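Local coordinates for protein thiamine-phosphate synthase (Pyrococcus furiosus, PDB 1XI3) that probably condenses a thiazole phosphate with a pyrimidine diphosphate to make thiamine phosphate, in a magnesium-dependent step of thiamine diphosphate biosynthesis, at residues E28-V32 with I58-L62. Sequence-based numbering, arbitrary orientation.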
ATOM      1  N   GLU A  28       7.740  15.542  -7.773  1.00 14.51           N
ATOM      2  CA  GLU A  28       7.983  15.532  -6.331  1.00 12.52           C
ATOM      3  C   GLU A  28       9.420  15.891  -5.959  1.00 11.22           C
ATOM      4  O   GLU A  28       9.649  16.724  -5.076  1.00 13.51           O
ATOM      5  CB  GLU A  28       7.642  14.163  -5.760  1.00 13.20           C
ATOM      6  CG  GLU A  28       6.152  13.825  -5.684  1.00 14.27           C
ATOM      7  CD  GLU A  28       5.650  12.921  -6.783  1.00 16.20           C
ATOM      8  OE1 GLU A  28       6.442  12.519  -7.653  1.00 22.05           O
ATOM      9  OE2 GLU A  28       4.420  12.616  -6.759  1.00 14.55           O
ATOM     10  N   VAL A  29      10.394  15.267  -6.637  1.00 12.73           N
ATOM     11  CA  VAL A  29      11.777  15.414  -6.198  1.00 13.88           C
ATOM     12  C   VAL A  29      12.256  16.844  -6.384  1.00 13.95           C
ATOM     13  O   VAL A  29      12.850  17.433  -5.462  1.00 15.76           O
ATOM     14  CB  VAL A  29      12.712  14.392  -6.863  1.00 15.45           C
ATOM     15  CG1 VAL A  29      14.157  14.641  -6.439  1.00 16.35           C
ATOM     16  CG2 VAL A  29      12.295  12.970  -6.462  1.00 14.85           C
ATOM     17  N   GLU A  30      11.996  17.396  -7.565  1.00 15.34           N
ATOM     18  CA  GLU A  30      12.368  18.784  -7.874  1.00 16.94           C
ATOM     19  C   GLU A  30      11.719  19.775  -6.932  1.00 16.53           C
ATOM     20  O   GLU A  30      12.388  20.667  -6.413  1.00 17.44           O
ATOM     21  CB  GLU A  30      11.910  19.153  -9.280  1.00 18.24           C
ATOM     22  N   SER A  31      10.417  19.608  -6.720  1.00 16.23           N
ATOM     23  CA  SER A  31       9.642  20.568  -5.923  1.00 15.51           C
ATOM     24  C   SER A  31       9.957  20.476  -4.424  1.00 12.00           C
ATOM     25  O   SER A  31      10.048  21.491  -3.714  1.00 13.62           O
ATOM     26  CB  SER A  31       8.141  20.432  -6.228  1.00 16.04           C
ATOM     27  OG  SER A  31       7.634  19.230  -5.726  1.00 15.07           O
ATOM     28  N   VAL A  32      10.168  19.268  -3.927  1.00 12.33           N
ATOM     29  CA  VAL A  32      10.536  19.092  -2.527  1.00 13.39           C
ATOM     30  C   VAL A  32      11.910  19.724  -2.219  1.00 14.43           C
ATOM     31  O   VAL A  32      12.080  20.387  -1.187  1.00 14.57           O
ATOM     32  CB  VAL A  32      10.512  17.614  -2.105  1.00 15.94           C
ATOM     33  CG1 VAL A  32      11.178  17.438  -0.792  1.00 13.82           C
ATOM     34  CG2 VAL A  32       9.056  17.125  -2.047  1.00 15.06           C
ATOM     35  N   ILE A  58      10.796   7.035  -5.247  1.00 12.09           N
ATOM     36  CA  ILE A  58      10.648   8.472  -4.944  1.00 12.33           C
ATOM     37  C   ILE A  58      10.786   8.697  -3.418  1.00 10.88           C
ATOM     38  O   ILE A  58      11.418   9.666  -2.938  1.00 10.83           O
ATOM     39  CB  ILE A  58       9.320   9.008  -5.506  1.00 11.96           C
ATOM     40  CG1 ILE A  58       9.330   8.910  -7.040  1.00 15.12           C
ATOM     41  CG2 ILE A  58       9.095  10.472  -5.037  1.00 12.40           C
ATOM     42  CD1 ILE A  58       8.039   9.326  -7.657  1.00 16.35           C
ATOM     43  N   GLY A  59      10.179   7.810  -2.653  1.00 11.03           N
ATOM     44  CA  GLY A  59      10.235   7.922  -1.206  1.00  8.95           C
ATOM     45  C   GLY A  59      11.657   7.883  -0.657  1.00  9.63           C
ATOM     46  O   GLY A  59      11.998   8.581   0.297  1.00 10.99           O
ATOM     47  N   LYS A  60      12.474   7.005  -1.241  1.00 11.32           N
ATOM     48  CA  LYS A  60      13.848   6.883  -0.800  1.00 13.94           C
ATOM     49  C   LYS A  60      14.574   8.216  -1.045  1.00 12.23           C
ATOM     50  O   LYS A  60      15.315   8.702  -0.172  1.00 13.50           O
ATOM     51  CB  LYS A  60      14.521   5.731  -1.521  1.00 14.30           C
ATOM     52  CG  LYS A  60      14.020   4.363  -1.102  1.00 20.22           C
ATOM     53  CD  LYS A  60      14.852   3.784  -0.008  1.00 26.80           C
ATOM     54  N   THR A  61      14.357   8.796  -2.218  1.00 11.74           N
ATOM     55  CA  THR A  61      14.978  10.086  -2.539  1.00 12.64           C
ATOM     56  C   THR A  61      14.514  11.200  -1.596  1.00 11.94           C
ATOM     57  O   THR A  61      15.301  11.968  -1.076  1.00 12.40           O
ATOM     58  CB  THR A  61      14.726  10.476  -4.001  1.00 14.60           C
ATOM     59  OG1 THR A  61      15.295   9.465  -4.848  1.00 14.65           O
ATOM     60  CG2 THR A  61      15.404  11.832  -4.309  1.00 15.78           C
ATOM     61  N   LEU A  62      13.201  11.296  -1.373  1.00  9.45           N
ATOM     62  CA  LEU A  62      12.677  12.302  -0.454  1.00  7.77           C
ATOM     63  C   LEU A  62      13.106  12.066   0.998  1.00  6.86           C
ATOM     64  O   LEU A  62      13.276  13.006   1.754  1.00 11.30           O
ATOM     65  CB  LEU A  62      11.134  12.383  -0.544  1.00  7.92           C
ATOM     66  CG  LEU A  62      10.564  12.705  -1.937  1.00  9.17           C
ATOM     67  CD1 LEU A  62       9.066  12.874  -1.802  1.00 10.80           C
ATOM     68  CD2 LEU A  62      11.162  13.947  -2.586  1.00 13.29           C
TER
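Methyl CD1 of Ile-58 comes to the carboxylate of Glu-28, the flat group of this contact, from one side of its plane, beyond the OE1 corner rather than over the group, 3.6 Å from OE1. The other oxygen, OE2, makes a salt bridge with NE of Arg-23, a loop residue that the Ile-58 side chain also touches. Both segments belong to the helical shell of a TIM barrel: helices 28-37 and 52-68, which follow the first and second strands, run side by side with segment axes 10.2 Å apart and only 17° from parallel. The Glu-28 chain is bent at chi2 (101°), and both its ends touch Ile-58, since CB packs 4.0 Å from Ile-58 CG2 while OE1 meets CD1. The Glu-28 side chain also lies against Ile-47, a residue predicted to bind the pyrimidine substrate, so this end of the helix pair borders the probable active site. Farther from the barrel, Val-29 and Thr-61 cross at about a right angle, methyl to methyl, with Val-29 CG1 3.7 Å from Thr-61 CG2; the Thr-61 hydroxyl turns back to the Glu-57 carbonyl in a weak hydrogen bond. Nearer the barrel, Leu-62 and Val-32 reach strand 42-45, touching Met-45 and Ile-43 respectively. With CG anti to its own carbonyl carbon (chi1 -58°), Leu-62 lays CD2 against the helix surface formed by Val-29 and Val-32, 3.9 Å from Val-29 CA and 3.8 Å from Val-32 CB. That methyl also lies 4.0 Å from Glu-28 O, a carbonyl oxygen already engaged by Val-32 N at 2.8 Å.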